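Local coordinates for fibronectin type-III domain-containing protein (Caldanaerobacter subterraneus subsp. tengcongensis, PDB 7JGT), which is of unknown function as a whole but includes this fibronectin type III-like domain, whose surface salt bridges contribute to its extreme thermal stability, at residues A[11-16]-A[23-28]; A[19-24]-A[55-60]; A[33-38]-A[71-76]. The protein carries 1 engineered substitution. All coordinates share one frame; numbering follows the deposited sequence.

Contact 1 (A[11-16]-A[23-28]); sequences WVESIP and RLRWSE
E13 reaches across to R23 and R25 on the outer side of a beta hairpin, the first two strands of a fibronectin type III sandwich, and the hairpin illustrates how two strands can present two unlike faces. Strand segments 11-14 and 23-25 run antiparallel, at 156°. W11 with R25 and E13 with R23 are the hydrogen-bonded pairs, each closed by two N-H to O bonds; the shortest runs from E13 N to R23 O, 2.8 Å. V12 and L24 form the non-hydrogen-bonded pair between them.

Packing is close on the face of V12 and L24. Their side chains lie alongside each other, V12 CG2 resting 3.7 Å from L24 CG, and both also touch F69 of the other sheet. On the solvent side the contact is polar instead. The E13 side chain leaves its strand with CG between the backbone N and the carbonyl carbon (chi1 43°), and the extended chain then brings the carboxylate to the two arginines. E13 OE2 takes R23 NH1 at 2.7 Å, the nitrogen approaching from above the carboxylate plane. OE1 forms the salt bridge with R25, although its modelled separation from NH2 is too short to be relied on, and the bond from NE is weak. One shared carboxylate thus probably offsets the closeness of the two guanidinium groups. That of R25 is layered between neighbours: R23 NH1 lies 3.5 Å above one face, and over the opposite face W11 CE3 stands 3.4 Å from the plane, offset toward the rim.

Contact 2 (A[19-24]-A[55-60]); sequences DHTLRL and EYYVTN
The Y57 ring has R23 CG over one face, a CH-pi contact 4.2 Å from the centroid, and T21 CG2 at its edge. R23 lies alongside, its guanidinium plane only 17° from the ring's. At its own edge the guanidinium meets E55 OE1: R23 NE donates at 3.3 Å on the syn side but tilted well out of the carboxylate plane, which stands 76° from that of the guanidinium; a second, weak bond comes from NH2. With CG anti to the backbone N (chi1 172°) and the chain extended as far as NE, R23 runs along the CE2 side of the ring to its hydroxyl, while NH1 turns to its stronger partner, E13. Replacing R23 with an alanine would probably leave E55 without this salt-bridge mate and one face of Y57 without the aliphatic chain over it. Beneath this surface, strands 22-25 and 55-58 pair antiparallel in the three-stranded sheet of the fibronectin type III sandwich, L22 with V58 and L24 with Y56 hydrogen-bonded, L24 N reaching Y56 O at 2.7 Å. On their inward face L24 CD1 packs 4.0 Å from V58 CG2, and F69 of the facing sheet touches both.

Contact 3 (A[33-38]-A[71-76]); sequences KYYEIY and LRAVNE
E36 sets out from CB with CG anti to the carbonyl carbon (chi1 -57°), beside R72 on the neighbouring strand. Its CG and CD both pass V74 CG2, the CD to CG2 distance being 3.9 Å, and OE2 stays near that same methyl. OE1 does the polar work: R72 grips E36 OE1 side-on, NH2 at 2.9 Å and NE at 3.0 Å, from the same face of the carboxylate plane. These residues sit on the outer face where strands 34-41 and 66-75 pair antiparallel in the four-stranded sheet of the fibronectin type III sandwich. At the start of strand 34-41 the register slips by a classic beta bulge, K33 and Y34 both facing V74, so that V74 O accepts K33 N at 2.8 Å and Y34 N at 3.3 Å. The Y34 ring lies over V74, whose CB makes a CH-pi contact 3.9 Å from the centroid. From the bulge, K33 NZ reaches E76 in a salt bridge, meeting OE2 on its syn lone pair. The inward face is apolar: A73 CB meets Y35 CE2 at 3.8 Å, and L71 CD1 touches both Y35 CB and I37 CG1.

How the contacts relate
From the N terminus, contact 1 closes first, as a hairpin with a connecting loop of about seven residues between strands 11-14 and 22-25. Contact 2 opens from that loop and on the same second strand, sharing R23 and L24, and closes a much longer loop when strand 55-58 arrives on its other side, completing the three-stranded sheet. Contact 3 opens within that longer loop and closes beyond it, whereas contact 1 is finished before contact 3 begins. Contacts 2 and 3 cross because the chain changes sheet between strands 22-25 and 34-41, and again on either side of strand 55-58. In the core, L24 meets I37, W26 packs on Y35 and L71, and Y56 touches I37, tying the sheets together.

Contact 1 (A[11-16]-A[23-28])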
loop_
_atom_site.group_PDB
_atom_site.type_symbol
_atom_site.label_atom_id
_atom_site.label_comp_id
_atom_site.label_asym_id
_atom_site.label_seq_id
_atom_site.Cartn_x
_atom_site.Cartn_y
_atom_site.Cartn_z
ATOM N N TRP A 11 4.660 4.631 -3.522
ATOM C CA TRP A 11 3.942 5.884 -3.726
ATOM C C TRP A 11 2.442 5.624 -3.734
ATOM O O TRP A 11 1.976 4.623 -4.285
ATOM C CB TRP A 11 4.325 6.563 -5.041
ATOM C CG TRP A 11 5.785 6.628 -5.309
ATOM C CD1 TRP A 11 6.760 7.069 -4.464
ATOM C CD2 TRP A 11 6.437 6.251 -6.517
ATOM N NE1 TRP A 11 7.990 6.985 -5.078
ATOM C CE2 TRP A 11 7.815 6.487 -6.343
ATOM C CE3 TRP A 11 5.986 5.740 -7.739
ATOM C CZ2 TRP A 11 8.751 6.223 -7.344
ATOM C CZ3 TRP A 11 6.910 5.480 -8.730
ATOM C CH2 TRP A 11 8.278 5.721 -8.529
ATOM N N VAL A 12 1.696 6.543 -3.131
ATOM C CA VAL A 12 0.239 6.548 -3.162
ATOM C C VAL A 12 -0.177 7.777 -3.949
ATOM O O VAL A 12 0.228 8.895 -3.609
ATOM C CB VAL A 12 -0.353 6.582 -1.747
ATOM C CG1 VAL A 12 -1.835 6.862 -1.807
ATOM C CG2 VAL A 12 -0.058 5.284 -1.024
ATOM N N GLU A 13 -0.957 7.592 -5.011
ATOM C CA GLU A 13 -1.297 8.737 -5.847
ATOM C C GLU A 13 -2.798 8.883 -6.012
ATOM O O GLU A 13 -3.533 7.893 -6.106
ATOM C CB GLU A 13 -0.640 8.671 -7.229
ATOM C CG GLU A 13 -0.667 7.325 -7.891
ATOM C CD GLU A 13 0.271 7.268 -9.082
ATOM O OE1 GLU A 13 1.476 7.008 -8.865
ATOM O OE2 GLU A 13 -0.193 7.490 -10.230
ATOM N N SER A 14 -3.235 10.139 -6.045
ATOM C CA SER A 14 -4.627 10.464 -6.283
ATOM C C SER A 14 -5.002 10.131 -7.719
ATOM O O SER A 14 -4.153 10.042 -8.613
ATOM C CB SER A 14 -4.878 11.947 -6.002
ATOM O OG SER A 14 -6.213 12.177 -5.608
ATOM N N ILE A 15 -6.292 9.926 -7.936
ATOM C CA ILE A 15 -6.842 9.661 -9.254
ATOM C C ILE A 15 -7.849 10.754 -9.572
ATOM O O ILE A 15 -8.981 10.731 -9.084
ATOM C CB ILE A 15 -7.478 8.265 -9.334
ATOM C CG1 ILE A 15 -6.431 7.212 -8.960
ATOM C CG2 ILE A 15 -8.011 8.021 -10.729
ATOM C CD1 ILE A 15 -6.968 5.813 -8.830
ATOM N N PRO A 16 -7.457 11.751 -10.357
ATOM C CA PRO A 16 -8.352 12.878 -10.642
ATOM C C PRO A 16 -9.611 12.397 -11.344
ATOM O O PRO A 16 -9.553 11.619 -12.299
ATOM C CB PRO A 16 -7.508 13.786 -11.543
ATOM C CG PRO A 16 -6.101 13.294 -11.395
ATOM C CD PRO A 16 -6.187 11.845 -11.086
ATOM N N ARG A 23 -4.331 5.024 -6.087
ATOM C CA ARG A 23 -3.442 4.089 -6.767
ATOM C C ARG A 23 -2.177 3.933 -5.935
ATOM O O ARG A 23 -1.505 4.923 -5.631
ATOM C CB ARG A 23 -3.114 4.585 -8.175
ATOM C CG ARG A 23 -2.056 3.787 -8.917
ATOM C CD ARG A 23 -1.579 4.568 -10.139
ATOM N NE ARG A 23 -0.848 3.740 -11.094
ATOM C CZ ARG A 23 0.009 4.210 -11.999
ATOM N NH1 ARG A 23 0.262 5.515 -12.075
ATOM N NH2 ARG A 23 0.615 3.369 -12.828
ATOM N N LEU A 24 -1.884 2.701 -5.538
ATOM C CA LEU A 24 -0.672 2.352 -4.812
ATOM C C LEU A 24 0.291 1.680 -5.782
ATOM O O LEU A 24 -0.126 0.865 -6.603
ATOM C CB LEU A 24 -0.979 1.405 -3.646
ATOM C CG LEU A 24 -1.358 2.003 -2.286
ATOM C CD1 LEU A 24 -2.599 2.855 -2.409
ATOM C CD2 LEU A 24 -1.595 0.908 -1.249
ATOM N N ARG A 25 1.575 2.026 -5.679
ATOM C CA ARG A 25 2.620 1.531 -6.573
ATOM C C ARG A 25 3.894 1.303 -5.776
ATOM O O ARG A 25 4.177 2.032 -4.822
ATOM C CB ARG A 25 2.932 2.523 -7.700
ATOM C CG ARG A 25 2.007 2.479 -8.878
ATOM C CD ARG A 25 2.617 3.269 -10.028
ATOM N NE ARG A 25 2.762 4.684 -9.703
ATOM C CZ ARG A 25 3.575 5.522 -10.340
ATOM N NH1 ARG A 25 4.331 5.090 -11.342
ATOM N NH2 ARG A 25 3.630 6.797 -9.977
ATOM N N TRP A 26 4.668 0.292 -6.170
ATOM C CA TRP A 26 5.936 0.016 -5.506
ATOM C C TRP A 26 6.838 -0.765 -6.452
ATOM O O TRP A 26 6.420 -1.232 -7.514
ATOM C CB TRP A 26 5.735 -0.748 -4.184
ATOM C CG TRP A 26 4.979 -2.044 -4.362
ATOM C CD1 TRP A 26 5.509 -3.274 -4.636
ATOM C CD2 TRP A 26 3.559 -2.227 -4.279
ATOM N NE1 TRP A 26 4.500 -4.207 -4.752
ATOM C CE2 TRP A 26 3.297 -3.591 -4.525
ATOM C CE3 TRP A 26 2.487 -1.369 -4.028
ATOM C CZ2 TRP A 26 2.000 -4.119 -4.527
ATOM C CZ3 TRP A 26 1.192 -1.894 -4.030
ATOM C CH2 TRP A 26 0.967 -3.259 -4.285
ATOM N N SER A 27 8.098 -0.867 -6.062
ATOM C CA SER A 27 9.090 -1.539 -6.875
ATOM C C SER A 27 9.117 -3.016 -6.542
ATOM O O SER A 27 8.800 -3.421 -5.422
ATOM C CB SER A 27 10.467 -0.939 -6.634
ATOM O OG SER A 27 10.907 -1.330 -5.352
ATOM N N GLU A 28 9.513 -3.818 -7.525
ATOM C CA GLU A 28 9.787 -5.216 -7.251
ATOM C C GLU A 28 10.820 -5.306 -6.140
ATOM O O GLU A 28 11.731 -4.474 -6.047
ATOM C CB GLU A 28 10.279 -5.911 -8.517
ATOM C CG GLU A 28 10.339 -7.412 -8.405
ATOM C CD GLU A 28 10.599 -8.074 -9.741
ATOM O OE1 GLU A 28 10.836 -9.296 -9.756
ATOM O OE2 GLU A 28 10.571 -7.372 -10.771
#

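Contact 2 (A[19-24]-A[55-60])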
loop_
_atom_site.group_PDB
_atom_site.type_symbol
_atom_site.label_atom_id
_atom_site.label_comp_id
_atom_site.label_asym_id
_atom_site.label_seq_id
_atom_site.Cartn_x
_atom_site.Cartn_y
_atom_site.Cartn_z
ATOM N N ASP A 19 -13.265 10.119 -6.873
ATOM C CA ASP A 19 -13.207 10.598 -5.499
ATOM C C ASP A 19 -13.199 9.479 -4.477
ATOM O O ASP A 19 -13.276 9.758 -3.279
ATOM C CB ASP A 19 -14.353 11.574 -5.205
ATOM C CG ASP A 19 -15.728 10.930 -5.259
ATOM O OD1 ASP A 19 -15.847 9.700 -5.460
ATOM O OD2 ASP A 19 -16.713 11.681 -5.089
ATOM N N HIS A 20 -13.076 8.224 -4.911
ATOM C CA HIS A 20 -13.194 7.089 -4.003
ATOM C C HIS A 20 -12.085 6.059 -4.210
ATOM O O HIS A 20 -12.229 4.909 -3.780
ATOM C CB HIS A 20 -14.556 6.421 -4.179
ATOM C CG HIS A 20 -14.889 6.130 -5.606
ATOM N ND1 HIS A 20 -15.312 7.103 -6.486
ATOM C CD2 HIS A 20 -14.836 4.977 -6.315
ATOM C CE1 HIS A 20 -15.517 6.561 -7.673
ATOM N NE2 HIS A 20 -15.235 5.273 -7.597
ATOM N N THR A 21 -10.982 6.439 -4.848
ATOM C CA THR A 21 -9.953 5.463 -5.185
ATOM C C THR A 21 -8.583 6.114 -5.108
ATOM O O THR A 21 -8.429 7.290 -5.443
ATOM C CB THR A 21 -10.172 4.879 -6.590
ATOM O OG1 THR A 21 -11.524 4.416 -6.722
ATOM C CG2 THR A 21 -9.215 3.718 -6.863
ATOM N N LEU A 22 -7.595 5.341 -4.656
ATOM C CA LEU A 22 -6.196 5.738 -4.728
ATOM C C LEU A 22 -5.390 4.627 -5.392
ATOM O O LEU A 22 -5.728 3.443 -5.292
ATOM C CB LEU A 22 -5.629 6.052 -3.343
ATOM C CG LEU A 22 -6.176 7.310 -2.656
ATOM C CD1 LEU A 22 -5.650 7.386 -1.237
ATOM C CD2 LEU A 22 -5.817 8.574 -3.435
ATOM N N ARG A 23 -4.331 5.024 -6.087
ATOM C CA ARG A 23 -3.442 4.089 -6.767
ATOM C C ARG A 23 -2.177 3.933 -5.935
ATOM O O ARG A 23 -1.505 4.923 -5.631
ATOM C CB ARG A 23 -3.114 4.585 -8.175
ATOM C CG ARG A 23 -2.056 3.787 -8.917
ATOM C CD ARG A 23 -1.579 4.568 -10.139
ATOM N NE ARG A 23 -0.848 3.740 -11.094
ATOM C CZ ARG A 23 0.009 4.210 -11.999
ATOM N NH1 ARG A 23 0.262 5.515 -12.075
ATOM N NH2 ARG A 23 0.615 3.369 -12.828
ATOM N N LEU A 24 -1.884 2.701 -5.538
ATOM C CA LEU A 24 -0.672 2.352 -4.812
ATOM C C LEU A 24 0.291 1.680 -5.782
ATOM O O LEU A 24 -0.126 0.865 -6.603
ATOM C CB LEU A 24 -0.979 1.405 -3.646
ATOM C CG LEU A 24 -1.358 2.003 -2.286
ATOM C CD1 LEU A 24 -2.599 2.855 -2.409
ATOM C CD2 LEU A 24 -1.595 0.908 -1.249
ATOM N N GLU A 55 1.333 -3.028 -7.997
ATOM C CA GLU A 55 0.484 -1.866 -7.833
ATOM C C GLU A 55 -0.887 -2.382 -7.467
ATOM O O GLU A 55 -1.244 -3.512 -7.806
ATOM C CB GLU A 55 0.418 -1.006 -9.101
ATOM C CG GLU A 55 -0.498 -1.552 -10.166
ATOM C CD GLU A 55 -0.788 -0.540 -11.264
ATOM O OE1 GLU A 55 -0.194 0.558 -11.246
ATOM O OE2 GLU A 55 -1.608 -0.851 -12.149
ATOM N N TYR A 56 -1.651 -1.541 -6.784
ATOM C CA TYR A 56 -2.972 -1.922 -6.332
ATOM C C TYR A 56 -3.818 -0.667 -6.251
ATOM O O TYR A 56 -3.334 0.399 -5.865
ATOM C CB TYR A 56 -2.912 -2.635 -4.971
ATOM C CG TYR A 56 -4.161 -3.397 -4.605
ATOM C CD1 TYR A 56 -4.322 -4.723 -4.979
ATOM C CD2 TYR A 56 -5.175 -2.800 -3.865
ATOM C CE1 TYR A 56 -5.461 -5.425 -4.641
ATOM C CE2 TYR A 56 -6.321 -3.500 -3.527
ATOM C CZ TYR A 56 -6.454 -4.810 -3.920
ATOM O OH TYR A 56 -7.589 -5.526 -3.590
ATOM N N TYR A 57 -5.071 -0.797 -6.659
ATOM C CA TYR A 57 -6.026 0.302 -6.607
ATOM C C TYR A 57 -6.938 0.059 -5.418
ATOM O O TYR A 57 -7.716 -0.896 -5.417
ATOM C CB TYR A 57 -6.833 0.392 -7.896
ATOM C CG TYR A 57 -6.064 0.966 -9.054
ATOM C CD1 TYR A 57 -5.265 0.155 -9.848
ATOM C CD2 TYR A 57 -6.143 2.322 -9.362
ATOM C CE1 TYR A 57 -4.559 0.671 -10.921
ATOM C CE2 TYR A 57 -5.441 2.853 -10.435
ATOM C CZ TYR A 57 -4.648 2.018 -11.209
ATOM O OH TYR A 57 -3.946 2.521 -12.276
ATOM N N VAL A 58 -6.843 0.921 -4.414
ATOM C CA VAL A 58 -7.687 0.820 -3.230
ATOM C C VAL A 58 -8.959 1.607 -3.512
ATOM O O VAL A 58 -8.929 2.836 -3.578
ATOM C CB VAL A 58 -6.964 1.341 -1.986
ATOM C CG1 VAL A 58 -7.902 1.325 -0.774
ATOM C CG2 VAL A 58 -5.727 0.495 -1.723
ATOM N N THR A 59 -10.071 0.897 -3.689
ATOM C CA THR A 59 -11.349 1.506 -4.016
ATOM C C THR A 59 -12.207 1.639 -2.760
ATOM O O THR A 59 -11.856 1.164 -1.669
ATOM C CB THR A 59 -12.093 0.681 -5.076
ATOM O OG1 THR A 59 -11.895 -0.718 -4.833
ATOM C CG2 THR A 59 -11.602 1.024 -6.478
ATOM N N ASN A 60 -13.365 2.282 -2.929
ATOM C CA ASN A 60 -14.348 2.401 -1.851
ATOM C C ASN A 60 -13.788 3.209 -0.688
ATOM O O ASN A 60 -13.870 2.801 0.471
ATOM C CB ASN A 60 -14.835 1.018 -1.384
ATOM C CG ASN A 60 -16.200 0.661 -1.960
ATOM O OD1 ASN A 60 -17.167 0.443 -1.226
ATOM N ND2 ASN A 60 -16.310 0.720 -3.281
#

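Contact 3 (A[33-38]-A[71-76])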
loop_
_atom_site.group_PDB
_atom_site.type_symbol
_atom_site.label_atom_id
_atom_site.label_comp_id
_atom_site.label_asym_id
_atom_site.label_seq_id
_atom_site.Cartn_x
_atom_site.Cartn_y
_atom_site.Cartn_z
ATOM N N LYS A 33 7.620 -12.882 -2.124
ATOM C CA LYS A 33 6.627 -13.692 -2.815
ATOM C C LYS A 33 5.320 -12.942 -3.022
ATOM O O LYS A 33 4.640 -13.158 -4.026
ATOM C CB LYS A 33 6.348 -14.984 -2.031
ATOM C CG LYS A 33 7.567 -15.876 -1.844
ATOM C CD LYS A 33 8.117 -16.320 -3.176
ATOM C CE LYS A 33 8.564 -17.770 -3.129
ATOM N NZ LYS A 33 9.716 -17.929 -2.200
ATOM N N TYR A 34 4.956 -12.069 -2.093
ATOM C CA TYR A 34 3.787 -11.223 -2.262
ATOM C C TYR A 34 3.913 -10.039 -1.321
ATOM O O TYR A 34 4.900 -9.894 -0.594
ATOM C CB TYR A 34 2.488 -12.002 -2.034
ATOM C CG TYR A 34 2.317 -12.564 -0.647
ATOM C CD1 TYR A 34 2.808 -13.823 -0.320
ATOM C CD2 TYR A 34 1.638 -11.852 0.330
ATOM C CE1 TYR A 34 2.643 -14.347 0.941
ATOM C CE2 TYR A 34 1.479 -12.364 1.599
ATOM C CZ TYR A 34 1.972 -13.613 1.898
ATOM O OH TYR A 34 1.794 -14.131 3.167
ATOM N N TYR A 35 2.909 -9.166 -1.381
ATOM C CA TYR A 35 2.886 -7.932 -0.615
ATOM C C TYR A 35 1.554 -7.816 0.112
ATOM O O TYR A 35 0.517 -8.255 -0.392
ATOM C CB TYR A 35 3.098 -6.713 -1.530
ATOM C CG TYR A 35 4.332 -6.831 -2.394
ATOM C CD1 TYR A 35 4.278 -7.447 -3.645
ATOM C CD2 TYR A 35 5.555 -6.334 -1.957
ATOM C CE1 TYR A 35 5.417 -7.559 -4.452
ATOM C CE2 TYR A 35 6.691 -6.442 -2.753
ATOM C CZ TYR A 35 6.619 -7.055 -3.989
ATOM O OH TYR A 35 7.756 -7.160 -4.769
ATOM N N GLU A 36 1.592 -7.208 1.292
ATOM C CA GLU A 36 0.396 -6.901 2.062
ATOM C C GLU A 36 0.271 -5.396 2.208
ATOM O O GLU A 36 1.274 -4.698 2.386
ATOM C CB GLU A 36 0.423 -7.555 3.442
ATOM C CG GLU A 36 0.596 -9.053 3.370
ATOM C CD GLU A 36 0.624 -9.707 4.734
ATOM O OE1 GLU A 36 0.704 -8.990 5.750
ATOM O OE2 GLU A 36 0.564 -10.944 4.786
ATOM N N ILE A 37 -0.969 -4.917 2.128
ATOM C CA ILE A 37 -1.302 -3.497 2.160
ATOM C C ILE A 37 -2.253 -3.256 3.321
ATOM O O ILE A 37 -3.259 -3.960 3.455
ATOM C CB ILE A 37 -1.964 -3.046 0.850
ATOM C CG1 ILE A 37 -0.974 -3.114 -0.321
ATOM C CG2 ILE A 37 -2.534 -1.642 0.998
ATOM C CD1 ILE A 37 -1.706 -3.104 -1.640
ATOM N N TYR A 38 -1.966 -2.231 4.121
ATOM C CA TYR A 38 -2.800 -1.874 5.259
ATOM C C TYR A 38 -3.116 -0.392 5.229
ATOM O O TYR A 38 -2.298 0.421 4.796
ATOM C CB TYR A 38 -2.122 -2.210 6.580
ATOM C CG TYR A 38 -1.804 -3.678 6.701
ATOM C CD1 TYR A 38 -0.687 -4.221 6.075
ATOM C CD2 TYR A 38 -2.629 -4.523 7.429
ATOM C CE1 TYR A 38 -0.399 -5.570 6.168
ATOM C CE2 TYR A 38 -2.349 -5.882 7.530
ATOM C CZ TYR A 38 -1.233 -6.397 6.902
ATOM O OH TYR A 38 -0.951 -7.740 7.003
ATOM N N LEU A 71 2.901 -0.727 3.559
ATOM C CA LEU A 71 3.183 -1.805 2.628
ATOM C C LEU A 71 4.346 -2.625 3.154
ATOM O O LEU A 71 5.332 -2.068 3.648
ATOM C CB LEU A 71 3.535 -1.245 1.240
ATOM C CG LEU A 71 3.992 -2.244 0.176
ATOM C CD1 LEU A 71 2.812 -2.920 -0.497
ATOM C CD2 LEU A 71 4.880 -1.531 -0.844
ATOM N N ARG A 72 4.241 -3.948 3.049
ATOM C CA ARG A 72 5.370 -4.813 3.349
ATOM C C ARG A 72 5.387 -5.985 2.376
ATOM O O ARG A 72 4.359 -6.365 1.811
ATOM C CB ARG A 72 5.318 -5.329 4.791
ATOM C CG ARG A 72 4.116 -6.233 5.072
ATOM C CD ARG A 72 3.989 -6.492 6.566
ATOM N NE ARG A 72 3.031 -7.551 6.886
ATOM C CZ ARG A 72 2.923 -8.103 8.088
ATOM N NH1 ARG A 72 3.716 -7.699 9.071
ATOM N NH2 ARG A 72 2.032 -9.066 8.312
ATOM N N ALA A 73 6.577 -6.542 2.182
ATOM C CA ALA A 73 6.794 -7.732 1.374
ATOM C C ALA A 73 6.894 -8.948 2.282
ATOM O O ALA A 73 7.351 -8.849 3.425
ATOM C CB ALA A 73 8.074 -7.614 0.554
ATOM N N VAL A 74 6.474 -10.100 1.760
ATOM C CA VAL A 74 6.397 -11.324 2.553
ATOM C C VAL A 74 6.978 -12.497 1.769
ATOM O O VAL A 74 6.834 -12.585 0.545
ATOM C CB VAL A 74 4.952 -11.631 2.985
ATOM C CG1 VAL A 74 4.960 -12.754 4.002
ATOM C CG2 VAL A 74 4.290 -10.379 3.594
ATOM N N ASN A 75 7.666 -13.388 2.486
ATOM C CA ASN A 75 8.063 -14.679 1.947
ATOM C C ASN A 75 7.868 -15.719 3.045
ATOM O O ASN A 75 7.325 -15.424 4.118
ATOM C CB ASN A 75 9.500 -14.642 1.395
ATOM C CG ASN A 75 10.544 -14.444 2.468
ATOM O OD1 ASN A 75 10.284 -14.652 3.645
ATOM N ND2 ASN A 75 11.744 -14.020 2.060
ATOM N N GLU A 76 8.344 -16.937 2.773
ATOM C CA GLU A 76 8.143 -18.065 3.679
ATOM C C GLU A 76 8.839 -17.876 5.023
ATOM O O GLU A 76 8.474 -18.542 6.000
ATOM C CB GLU A 76 8.646 -19.355 3.014
ATOM C CG GLU A 76 7.877 -19.773 1.766
ATOM C CD GLU A 76 8.419 -19.145 0.492
ATOM O OE1 GLU A 76 8.060 -19.640 -0.602
ATOM O OE2 GLU A 76 9.193 -18.152 0.580
#